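Local coordinates for protein N-acetylglucosamine-6-phosphate deacetylase (Thermotoga maritima, PDB 1O12) that probably removes the acetyl group from N-acetylglucosamine-6-phosphate, as a metal-dependent deacetylase of the NagA family, at residues Asp111-Leu114 with Ser118-Leu121; Glu104-Ala109 with Ser157-Leu162; Val18-Pro23 with Val40-Arg45; Met13-Val18 with Leu353-Glu358. All blocks are in the same frame, centred on the assembly; numbering follows the deposited sequence.

Overall arrangement
Interactions 1 and 2 share helix 99-115 on the outside of the amidohydrolase barrel and touch each other, their centres about 11 Å apart. Interactions 3 and 4 share Val18 and lie in the beta structure built round the N-terminal strands, also in direct contact. No hydrogen bond crosses any of the four. Interactions 2 and 4 are buried, the former a proline and an alanine packed on a leucine and an alanine of the helix, the latter two valines meeting one leucine methyl. Interactions 1 and 3 are partly buried, with a polar fringe: a threonine-tyrosine-glutamate group in interaction 1, and salt bridges beside a thin aliphatic touch in interaction 3.

Interaction 1 (Asp111-Leu114 with Ser118-Leu121); sequences DYIL and STSL
Tyr112 and Leu121 both hold CG anti to their backbone N, at chi1 -178° and 173°, and these torsions bring the tyrosine ring and the leucine fork together between the end of the helix and the chain that follows. Ile113 turns the other way, with CG1 beside its own N and the outer bond extended, which carries CD1 to the backbone of Leu121. Methyl CD2 of Leu121 is the meeting point: it lies 3.6 Å from Tyr112 CD2, approaching the ring at a slant, and 3.8 Å from Ile113 CG1, the isoleucine and leucine side chains crossing at about a right angle. Ile113 CD1 comes within 3.4 Å of Leu121 O. Thr119 OG1 takes up the edge of the tyrosine, in the ring plane and 3.5 Å from CE2. The same oxygen accepts a nearly straight bond from Leu121 N (2.9 Å, 172°), closing an ST turn that fixes the loop where the leucine enters. Glu79 holds the polar side together, since its OE2 is hydrogen-bonded to both Thr119 OG1 and Tyr112 OH. Replacing Ile113 by alanine would probably open a gap beside Leu121 CD2, depriving that methyl of its neighbour on the isoleucine side. The contact folds the tail of helix 99-115 back on the connection to strand 121-127; Phe75 of helix 75-83 meets both Tyr112 and Leu121, while Phe90 and Ala92 of strand 87-93 pack against Leu121.

Interaction 2 (Glu104-Ala109 with Ser157-Leu162); sequences EILRKA and SPAKML
Pro158 pushes the corner of its ring against the helix backbone: CG lies 3.3 Å from Leu106 O and CD 3.4 Å from the same oxygen. One turn further on, Ala109 CB rests 4.0 Å from Pro158 CG, so one corner of the ring meets both a carbonyl and a methyl of the helix. The side chain of Leu106 reaches mainly to the next residue, Ala159. Its CG stands beside the backbone N (chi1 -72°), and from there CD2 extends over the start of the strand, 3.8 Å from Ala159 N and 4.0 Å from Ala159 CB. A cis peptide bond before Pro158 turns the incoming chain and presents the ring to the helix. A glycine at Pro158 would take away the ring that Ala109 CB and Leu106 O pack against, and would probably let the preceding peptide turn to trans. Further out, Val124 of strand 121-127 packs against Leu106 and Ala109, and its backbone hydrogen bonds with Pro158 and Lys160 fix the strand. Helix 99-115 lies against the outside of parallel strands 121-127 and 159-164, as helices do in the TIM barrel of the amidohydrolases; the side chain of iron ligand Glu127 is about 11 Å from that of Ala159.

Interaction 3 (Val18-Pro23 with Val40-Arg45); sequences VLIVDP and VKVEKR
Ile20 and Val42 point their side chains at each other from two strands that have no backbone bond between them. On the isoleucine, CG1 lies beside the backbone N (chi1 -57°) and the outer bond is extended, carrying CD1 forward as the leading methyl. Val42 answers with CG1, anti to its own N at chi1 -175°. That methyl sits over the fork of the isoleucine, 4.3 Å from Ile20 CD1 and 4.4 Å from Ile20 CG2, so one valine methyl meets both CD1 and CG2. Ile20 CD1 is also 4.3 Å from Glu43 O, along the next residue of the strand, whereas Glu43 sets off away from Ile20 at its CB. The nearest CA atoms, of Ile20 and Lys44, are still 8.4 Å apart, and the side chains have to span the separation. Both strands pair with strand 26-35: Ile20 bonds through its backbone to Phe28 and packs on its side chain, and Val40 with Lys41 forms a classic beta bulge opposite Glu33. Ile345 also packs on Ile20. Charges stay at the margins, with Lys41 bridged to Glu33, Arg45 to Asp31 and Asp22 to Arg344. The side-chain touch is aliphatic, with one backbone oxygen at its rim, which implies a light, non-directional dispersion contact, partly buried, while the pairing of both strands with strand 26-35 sets the geometry.

Interaction 4 (Met13-Val18 with Leu353-Glu358); sequences MIVEKV and LVLLDE
Val15 and Val18 lie before and after a corner in the chain, yet both bring a methyl to the same atom, CD1 of Leu355. The corner is at Lys17, whose backbone takes a left-handed conformation (phi 49°, psi 59°) more familiar from glycine; with Val18 it faces Gly30 in a G1 beta bulge. Val18 makes the closer approach, CG1 to Leu355 CD1 at 3.9 Å, the two side chains meeting at a slant. Val15 CG1 is 4.4 Å from that leucine methyl. The two valine methyls also touch each other, Val15 CG1 to Val18 CG1 at 3.8 Å, completing a triangle of three methyls. Leucine gets there with CG anti to its backbone N (chi1 -171°), which stretches CD1 across a backbone separation of 8.8 Å between the CA atoms of Val18 and Leu355. Lys17 N donates a hydrogen bond to Asp31 OD2, which ties down the corner. Strand 353-356 runs antiparallel to strand 52-59, and Leu53 of that strand packs on Leu355 together with Val363 and Met364. The chain's first strands are thereby joined to one some 340 residues later, near the C-terminus. No polar group takes part in the touch, and the buried methyls meet by dispersion and the hydrophobic effect alone, implying that the fit depends on the corner setting both valines toward one leucine.

Interaction 1 (Asp111-Leu114 with Ser118-Leu121)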
loop_
_atom_site.group_PDB
_atom_site.type_symbol
_atom_site.label_atom_id
_atom_site.label_comp_id
_atom_site.label_asym_id
_atom_site.label_seq_id
_atom_site.Cartn_x
_atom_site.Cartn_y
_atom_site.Cartn_z
ATOM N N ASP A 111 -16.551 23.850 30.713
ATOM C CA ASP A 111 -16.566 24.198 32.128
ATOM C C ASP A 111 -15.503 23.391 32.868
ATOM O O ASP A 111 -14.875 23.874 33.833
ATOM C CB ASP A 111 -17.934 23.905 32.774
ATOM C CG ASP A 111 -19.060 24.767 32.227
ATOM O OD1 ASP A 111 -18.798 25.854 31.659
ATOM O OD2 ASP A 111 -20.225 24.355 32.392
ATOM N N TYR A 112 -15.328 22.144 32.436
ATOM C CA TYR A 112 -14.352 21.279 33.051
ATOM C C TYR A 112 -12.943 21.812 32.798
ATOM O O TYR A 112 -12.069 21.704 33.650
ATOM C CB TYR A 112 -14.474 19.866 32.488
ATOM C CG TYR A 112 -13.511 18.906 33.142
ATOM C CD1 TYR A 112 -13.833 18.300 34.346
ATOM C CD2 TYR A 112 -12.254 18.648 32.583
ATOM C CE1 TYR A 112 -12.948 17.463 34.988
ATOM C CE2 TYR A 112 -11.351 17.808 33.214
ATOM C CZ TYR A 112 -11.700 17.209 34.424
ATOM O OH TYR A 112 -10.839 16.328 35.082
ATOM N N ILE A 113 -12.713 22.413 31.638
ATOM C CA ILE A 113 -11.367 22.898 31.365
ATOM C C ILE A 113 -11.045 24.165 32.164
ATOM O O ILE A 113 -9.899 24.370 32.604
ATOM C CB ILE A 113 -11.169 23.080 29.829
ATOM C CG1 ILE A 113 -11.197 21.682 29.184
ATOM C CG2 ILE A 113 -9.897 23.903 29.532
ATOM C CD1 ILE A 113 -10.986 21.633 27.660
ATOM N N LEU A 114 -12.082 24.983 32.370
ATOM C CA LEU A 114 -11.994 26.234 33.117
ATOM C C LEU A 114 -11.732 25.905 34.581
ATOM O O LEU A 114 -10.993 26.620 35.251
ATOM C CB LEU A 114 -13.311 27.017 32.985
ATOM C CG LEU A 114 -13.569 28.416 33.586
ATOM C CD1 LEU A 114 -13.332 28.377 35.091
ATOM C CD2 LEU A 114 -12.715 29.458 32.934
ATOM N N SER A 118 -5.014 22.668 34.471
ATOM C CA SER A 118 -3.858 21.873 34.094
ATOM C C SER A 118 -4.234 20.435 33.624
ATOM O O SER A 118 -3.374 19.556 33.529
ATOM C CB SER A 118 -2.815 21.836 35.231
ATOM O OG SER A 118 -3.206 20.951 36.259
ATOM N N THR A 119 -5.514 20.224 33.306
ATOM C CA THR A 119 -6.017 18.928 32.829
ATOM C C THR A 119 -5.399 18.371 31.528
ATOM O O THR A 119 -4.849 19.098 30.686
ATOM C CB THR A 119 -7.563 18.966 32.583
ATOM O OG1 THR A 119 -7.986 17.678 32.140
ATOM C CG2 THR A 119 -7.939 19.981 31.496
ATOM N N SER A 120 -5.536 17.069 31.356
ATOM C CA SER A 120 -5.030 16.426 30.160
ATOM C C SER A 120 -6.091 16.527 29.054
ATOM O O SER A 120 -5.836 16.207 27.902
ATOM C CB SER A 120 -4.643 14.961 30.460
ATOM O OG SER A 120 -5.679 14.254 31.142
ATOM N N LEU A 121 -7.275 17.012 29.397
ATOM C CA LEU A 121 -8.335 17.153 28.407
ATOM C C LEU A 121 -8.142 18.377 27.503
ATOM O O LEU A 121 -8.299 19.516 27.925
ATOM C CB LEU A 121 -9.677 17.232 29.106
ATOM C CG LEU A 121 -10.870 17.556 28.211
ATOM C CD1 LEU A 121 -11.274 16.318 27.415
ATOM C CD2 LEU A 121 -12.049 18.013 29.080
#

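Interaction 2 (Glu104-Ala109 with Ser157-Leu162)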
loop_
_atom_site.group_PDB
_atom_site.type_symbol
_atom_site.label_atom_id
_atom_site.label_comp_id
_atom_site.label_asym_id
_atom_site.label_seq_id
_atom_site.Cartn_x
_atom_site.Cartn_y
_atom_site.Cartn_z
ATOM N N GLU A 104 -24.369 20.128 24.945
ATOM C CA GLU A 104 -24.184 19.817 26.357
ATOM C C GLU A 104 -22.804 19.214 26.633
ATOM O O GLU A 104 -22.187 19.497 27.664
ATOM C CB GLU A 104 -25.265 18.846 26.852
ATOM C CG GLU A 104 -25.183 18.510 28.362
ATOM C CD GLU A 104 -25.191 16.997 28.650
ATOM O OE1 GLU A 104 -24.979 16.584 29.821
ATOM O OE2 GLU A 104 -25.410 16.211 27.700
ATOM N N ILE A 105 -22.309 18.380 25.726
ATOM C CA ILE A 105 -21.001 17.785 25.946
ATOM C C ILE A 105 -19.911 18.851 25.767
ATOM O O ILE A 105 -18.960 18.911 26.553
ATOM C CB ILE A 105 -20.791 16.589 25.017
ATOM C CG1 ILE A 105 -21.699 15.453 25.497
ATOM C CG2 ILE A 105 -19.322 16.145 25.047
ATOM C CD1 ILE A 105 -21.955 14.389 24.504
ATOM N N LEU A 106 -20.067 19.709 24.753
ATOM C CA LEU A 106 -19.109 20.771 24.537
ATOM C C LEU A 106 -19.149 21.737 25.739
ATOM O O LEU A 106 -18.115 22.226 26.196
ATOM C CB LEU A 106 -19.429 21.510 23.237
ATOM C CG LEU A 106 -19.122 20.717 21.961
ATOM C CD1 LEU A 106 -19.584 21.508 20.736
ATOM C CD2 LEU A 106 -17.597 20.418 21.861
ATOM N N ARG A 107 -20.344 21.970 26.277
ATOM C CA ARG A 107 -20.515 22.896 27.387
ATOM C C ARG A 107 -19.869 22.411 28.682
ATOM O O ARG A 107 -19.216 23.189 29.384
ATOM C CB ARG A 107 -22.010 23.165 27.602
ATOM C CG ARG A 107 -22.354 24.219 28.633
ATOM C CD ARG A 107 -23.866 24.499 28.623
ATOM N NE ARG A 107 -24.660 23.292 28.893
ATOM C CZ ARG A 107 -25.548 22.747 28.046
ATOM N NH1 ARG A 107 -25.788 23.289 26.837
ATOM N NH2 ARG A 107 -26.196 21.638 28.414
ATOM N N LYS A 108 -20.041 21.133 29.000
ATOM C CA LYS A 108 -19.453 20.592 30.211
ATOM C C LYS A 108 -17.935 20.419 30.114
ATOM O O LYS A 108 -17.212 20.508 31.122
ATOM C CB LYS A 108 -20.100 19.270 30.554
ATOM C CG LYS A 108 -21.546 19.379 31.019
ATOM C CD LYS A 108 -21.995 17.996 31.521
ATOM C CE LYS A 108 -23.454 17.959 31.941
ATOM N NZ LYS A 108 -23.735 16.724 32.745
ATOM N N ALA A 109 -17.440 20.167 28.909
ATOM C CA ALA A 109 -16.005 20.020 28.740
ATOM C C ALA A 109 -15.387 21.421 28.909
ATOM O O ALA A 109 -14.326 21.575 29.541
ATOM C CB ALA A 109 -15.689 19.437 27.345
ATOM N N SER A 157 -14.726 25.902 20.082
ATOM C CA SER A 157 -14.032 25.507 21.300
ATOM C C SER A 157 -15.130 25.151 22.274
ATOM O O SER A 157 -16.108 25.885 22.390
ATOM C CB SER A 157 -13.180 26.667 21.823
ATOM O OG SER A 157 -12.140 26.192 22.655
ATOM N N PRO A 158 -14.964 24.059 23.034
ATOM C CA PRO A 158 -13.801 23.165 23.023
ATOM C C PRO A 158 -13.717 22.004 22.009
ATOM O O PRO A 158 -13.051 21.009 22.265
ATOM C CB PRO A 158 -13.746 22.676 24.467
ATOM C CG PRO A 158 -15.185 22.510 24.792
ATOM C CD PRO A 158 -15.837 23.760 24.183
ATOM N N ALA A 159 -14.389 22.111 20.873
ATOM C CA ALA A 159 -14.244 21.055 19.877
ATOM C C ALA A 159 -12.805 21.225 19.377
ATOM O O ALA A 159 -12.332 22.356 19.216
ATOM C CB ALA A 159 -15.223 21.258 18.728
ATOM N N LYS A 160 -12.111 20.122 19.130
ATOM C CA LYS A 160 -10.741 20.205 18.667
ATOM C C LYS A 160 -10.520 19.410 17.416
ATOM O O LYS A 160 -9.583 19.666 16.672
ATOM C CB LYS A 160 -9.783 19.715 19.747
ATOM C CG LYS A 160 -9.718 20.658 20.949
ATOM C CD LYS A 160 -9.184 22.032 20.572
ATOM C CE LYS A 160 -9.329 23.052 21.719
ATOM N NZ LYS A 160 -8.930 24.447 21.353
HETATM N N MSE A 161 -11.401 18.449 17.175
HETATM C CA MSE A 161 -11.270 17.583 16.021
HETATM C C MSE A 161 -12.643 17.135 15.565
HETATM O O MSE A 161 -13.576 17.055 16.356
HETATM C CB MSE A 161 -10.413 16.378 16.384
HETATM C CG MSE A 161 -10.106 15.505 15.223
HETATM SE SE MSE A 161 -8.785 14.146 15.632
HETATM C CE MSE A 161 -7.149 15.208 15.607
ATOM N N LEU A 162 -12.768 16.809 14.295
ATOM C CA LEU A 162 -14.059 16.407 13.781
ATOM C C LEU A 162 -13.882 15.386 12.686
ATOM O O LEU A 162 -13.140 15.634 11.741
ATOM C CB LEU A 162 -14.741 17.650 13.221
ATOM C CG LEU A 162 -16.088 17.767 12.504
ATOM C CD1 LEU A 162 -16.302 16.635 11.507
ATOM C CD2 LEU A 162 -17.152 17.841 13.529
#

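Interaction 3 (Val18-Pro23 with Val40-Arg45)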
loop_
_atom_site.group_PDB
_atom_site.type_symbol
_atom_site.label_atom_id
_atom_site.label_comp_id
_atom_site.label_asym_id
_atom_site.label_seq_id
_atom_site.Cartn_x
_atom_site.Cartn_y
_atom_site.Cartn_z
ATOM N N VAL A 18 18.492 8.150 32.359
ATOM C CA VAL A 18 17.407 7.507 31.638
ATOM C C VAL A 18 17.646 7.432 30.154
ATOM O O VAL A 18 18.501 8.128 29.606
ATOM C CB VAL A 18 16.029 8.233 31.873
ATOM C CG1 VAL A 18 15.505 7.883 33.222
ATOM C CG2 VAL A 18 16.160 9.757 31.710
ATOM N N LEU A 19 16.890 6.563 29.508
ATOM C CA LEU A 19 16.965 6.452 28.072
ATOM C C LEU A 19 15.993 7.528 27.587
ATOM O O LEU A 19 14.798 7.292 27.521
ATOM C CB LEU A 19 16.471 5.090 27.615
ATOM C CG LEU A 19 17.032 4.663 26.263
ATOM C CD1 LEU A 19 16.272 3.398 25.790
ATOM C CD2 LEU A 19 16.910 5.770 25.254
ATOM N N ILE A 20 16.515 8.713 27.283
ATOM C CA ILE A 20 15.708 9.836 26.802
ATOM C C ILE A 20 15.265 9.599 25.351
ATOM O O ILE A 20 16.081 9.260 24.491
ATOM C CB ILE A 20 16.513 11.134 26.832
ATOM C CG1 ILE A 20 17.025 11.377 28.248
ATOM C CG2 ILE A 20 15.656 12.311 26.308
ATOM C CD1 ILE A 20 18.205 12.386 28.290
ATOM N N VAL A 21 13.989 9.808 25.073
ATOM C CA VAL A 21 13.516 9.586 23.733
ATOM C C VAL A 21 12.782 10.776 23.181
ATOM O O VAL A 21 11.700 11.102 23.647
ATOM C CB VAL A 21 12.567 8.383 23.672
ATOM C CG1 VAL A 21 12.223 8.079 22.258
ATOM C CG2 VAL A 21 13.187 7.177 24.374
ATOM N N ASP A 22 13.390 11.423 22.193
ATOM C CA ASP A 22 12.802 12.565 21.512
ATOM C C ASP A 22 12.560 12.149 20.039
ATOM O O ASP A 22 13.414 11.527 19.401
ATOM C CB ASP A 22 13.746 13.781 21.584
ATOM C CG ASP A 22 13.126 15.044 21.000
ATOM O OD1 ASP A 22 12.216 15.607 21.628
ATOM O OD2 ASP A 22 13.536 15.465 19.902
ATOM N N PRO A 23 11.396 12.493 19.486
ATOM C CA PRO A 23 11.005 12.178 18.111
ATOM C C PRO A 23 11.964 12.751 17.091
ATOM O O PRO A 23 12.067 12.245 15.982
ATOM C CB PRO A 23 9.656 12.859 17.953
ATOM C CG PRO A 23 9.196 13.109 19.360
ATOM C CD PRO A 23 10.443 13.424 20.099
ATOM N N VAL A 40 13.803 22.513 31.109
ATOM C CA VAL A 40 14.826 23.537 30.943
ATOM C C VAL A 40 16.196 22.981 30.613
ATOM O O VAL A 40 17.102 23.729 30.276
ATOM C CB VAL A 40 14.986 24.419 32.211
ATOM C CG1 VAL A 40 13.824 25.369 32.333
ATOM C CG2 VAL A 40 15.100 23.525 33.469
ATOM N N LYS A 41 16.374 21.676 30.713
ATOM C CA LYS A 41 17.685 21.127 30.399
ATOM C C LYS A 41 17.630 19.647 30.049
ATOM O O LYS A 41 17.061 18.829 30.783
ATOM C CB LYS A 41 18.648 21.352 31.581
ATOM C CG LYS A 41 20.112 21.452 31.191
ATOM C CD LYS A 41 21.001 20.528 32.026
ATOM C CE LYS A 41 20.933 20.862 33.515
ATOM N NZ LYS A 41 21.562 19.813 34.393
ATOM N N VAL A 42 18.213 19.314 28.906
ATOM C CA VAL A 42 18.278 17.934 28.446
ATOM C C VAL A 42 19.768 17.643 28.281
ATOM O O VAL A 42 20.389 18.114 27.319
ATOM C CB VAL A 42 17.567 17.769 27.088
ATOM C CG1 VAL A 42 17.549 16.322 26.685
ATOM C CG2 VAL A 42 16.166 18.287 27.175
ATOM N N GLU A 43 20.351 16.892 29.214
ATOM C CA GLU A 43 21.779 16.592 29.126
ATOM C C GLU A 43 22.146 15.157 28.756
ATOM O O GLU A 43 21.913 14.222 29.525
ATOM C CB GLU A 43 22.478 16.940 30.431
ATOM C CG GLU A 43 23.968 16.661 30.383
ATOM C CD GLU A 43 24.667 16.979 31.696
ATOM O OE1 GLU A 43 24.470 18.115 32.210
ATOM O OE2 GLU A 43 25.409 16.097 32.205
ATOM N N LYS A 44 22.747 15.006 27.578
ATOM C CA LYS A 44 23.184 13.712 27.071
ATOM C C LYS A 44 24.372 13.303 27.929
ATOM O O LYS A 44 25.378 13.984 27.954
ATOM C CB LYS A 44 23.603 13.855 25.603
ATOM C CG LYS A 44 24.149 12.584 24.958
ATOM C CD LYS A 44 24.816 12.864 23.590
ATOM C CE LYS A 44 25.605 11.639 23.056
ATOM N NZ LYS A 44 26.274 11.902 21.737
ATOM N N ARG A 45 24.237 12.203 28.652
ATOM C CA ARG A 45 25.309 11.724 29.508
ATOM C C ARG A 45 25.463 10.217 29.307
ATOM O O ARG A 45 24.501 9.478 29.473
ATOM C CB ARG A 45 24.987 12.003 30.983
ATOM C CG ARG A 45 26.162 11.698 31.922
ATOM C CD ARG A 45 25.765 10.884 33.170
ATOM N NE ARG A 45 25.102 11.682 34.196
ATOM C CZ ARG A 45 24.660 11.193 35.349
ATOM N NH1 ARG A 45 24.812 9.906 35.631
ATOM N NH2 ARG A 45 24.053 11.995 36.213
#

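Interaction 4 (Met13-Val18 with Leu353-Glu358)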
loop_
_atom_site.group_PDB
_atom_site.type_symbol
_atom_site.label_atom_id
_atom_site.label_comp_id
_atom_site.label_asym_id
_atom_site.label_seq_id
_atom_site.Cartn_x
_atom_site.Cartn_y
_atom_site.Cartn_z
HETATM N N MSE A 13 11.557 17.451 39.557
HETATM C CA MSE A 13 12.424 18.554 39.058
HETATM C C MSE A 13 13.556 17.995 38.206
HETATM O O MSE A 13 14.038 18.646 37.284
HETATM C CB MSE A 13 12.998 19.382 40.217
HETATM C CG MSE A 13 13.610 20.703 39.742
HETATM SE SE MSE A 13 13.215 22.354 40.798
HETATM C CE MSE A 13 11.538 22.977 40.005
ATOM N N ILE A 14 13.984 16.778 38.494
ATOM C CA ILE A 14 15.048 16.189 37.697
ATOM C C ILE A 14 14.939 14.664 37.532
ATOM O O ILE A 14 14.761 13.934 38.509
ATOM C CB ILE A 14 16.420 16.582 38.284
ATOM C CG1 ILE A 14 17.546 15.967 37.466
ATOM C CG2 ILE A 14 16.528 16.119 39.705
ATOM C CD1 ILE A 14 18.835 16.790 37.566
ATOM N N VAL A 15 15.002 14.181 36.291
ATOM C CA VAL A 15 14.933 12.734 36.043
ATOM C C VAL A 15 16.299 12.381 35.492
ATOM O O VAL A 15 16.682 12.885 34.444
ATOM C CB VAL A 15 13.859 12.381 34.996
ATOM C CG1 VAL A 15 13.751 10.881 34.844
ATOM C CG2 VAL A 15 12.527 12.972 35.401
ATOM N N GLU A 16 17.037 11.531 36.200
ATOM C CA GLU A 16 18.391 11.166 35.777
ATOM C C GLU A 16 18.613 9.735 35.319
ATOM O O GLU A 16 17.812 8.848 35.590
ATOM C CB GLU A 16 19.419 11.470 36.888
ATOM C CG GLU A 16 19.163 10.759 38.233
ATOM C CD GLU A 16 20.303 10.964 39.264
ATOM O OE1 GLU A 16 20.867 12.096 39.308
ATOM O OE2 GLU A 16 20.623 9.994 40.025
ATOM N N LYS A 17 19.728 9.549 34.617
ATOM C CA LYS A 17 20.157 8.262 34.119
ATOM C C LYS A 17 19.028 7.532 33.403
ATOM O O LYS A 17 18.641 6.419 33.790
ATOM C CB LYS A 17 20.665 7.397 35.283
ATOM C CG LYS A 17 21.768 8.023 36.138
ATOM C CD LYS A 17 22.169 7.092 37.294
ATOM C CE LYS A 17 20.994 6.770 38.244
ATOM N NZ LYS A 17 19.892 5.951 37.637
ATOM N N VAL A 18 18.492 8.150 32.359
ATOM C CA VAL A 18 17.407 7.507 31.638
ATOM C C VAL A 18 17.646 7.432 30.154
ATOM O O VAL A 18 18.501 8.128 29.606
ATOM C CB VAL A 18 16.029 8.233 31.873
ATOM C CG1 VAL A 18 15.505 7.883 33.222
ATOM C CG2 VAL A 18 16.160 9.757 31.710
ATOM N N LEU A 353 5.507 14.157 30.462
ATOM C CA LEU A 353 6.371 13.010 30.226
ATOM C C LEU A 353 5.868 11.707 30.803
ATOM O O LEU A 353 5.030 11.700 31.698
ATOM C CB LEU A 353 7.735 13.289 30.834
ATOM C CG LEU A 353 8.428 14.601 30.502
ATOM C CD1 LEU A 353 9.371 14.979 31.637
ATOM C CD2 LEU A 353 9.164 14.451 29.180
ATOM N N VAL A 354 6.382 10.599 30.272
ATOM C CA VAL A 354 6.033 9.300 30.798
ATOM C C VAL A 354 7.312 8.486 30.957
ATOM O O VAL A 354 8.144 8.409 30.045
ATOM C CB VAL A 354 5.027 8.544 29.888
ATOM C CG1 VAL A 354 5.575 8.405 28.469
ATOM C CG2 VAL A 354 4.700 7.174 30.503
ATOM N N LEU A 355 7.486 7.902 32.135
ATOM C CA LEU A 355 8.651 7.059 32.399
ATOM C C LEU A 355 8.182 5.601 32.319
ATOM O O LEU A 355 7.128 5.266 32.857
ATOM C CB LEU A 355 9.218 7.338 33.785
ATOM C CG LEU A 355 10.559 6.645 34.046
ATOM C CD1 LEU A 355 11.683 7.369 33.259
ATOM C CD2 LEU A 355 10.850 6.657 35.551
ATOM N N LEU A 356 8.960 4.743 31.657
ATOM C CA LEU A 356 8.595 3.339 31.496
ATOM C C LEU A 356 9.733 2.372 31.804
ATOM O O LEU A 356 10.892 2.781 31.839
ATOM C CB LEU A 356 8.150 3.112 30.060
ATOM C CG LEU A 356 7.223 4.199 29.499
ATOM C CD1 LEU A 356 8.028 5.330 28.874
ATOM C CD2 LEU A 356 6.285 3.564 28.491
ATOM N N ASP A 357 9.417 1.094 32.037
ATOM C CA ASP A 357 10.485 0.112 32.246
ATOM C C ASP A 357 10.873 -0.291 30.816
ATOM O O ASP A 357 10.207 0.136 29.861
ATOM C CB ASP A 357 10.024 -1.100 33.069
ATOM C CG ASP A 357 8.965 -1.918 32.379
ATOM O OD1 ASP A 357 8.956 -1.984 31.141
ATOM O OD2 ASP A 357 8.134 -2.529 33.079
ATOM N N GLU A 358 11.920 -1.104 30.646
ATOM C CA GLU A 358 12.364 -1.468 29.297
ATOM C C GLU A 358 11.335 -2.199 28.461
ATOM O O GLU A 358 11.419 -2.193 27.230
ATOM C CB GLU A 358 13.672 -2.269 29.335
ATOM C CG GLU A 358 13.625 -3.570 30.108
ATOM C CD GLU A 358 14.868 -4.421 29.860
ATOM O OE1 GLU A 358 14.948 -5.096 28.790
ATOM O OE2 GLU A 358 15.774 -4.396 30.735
#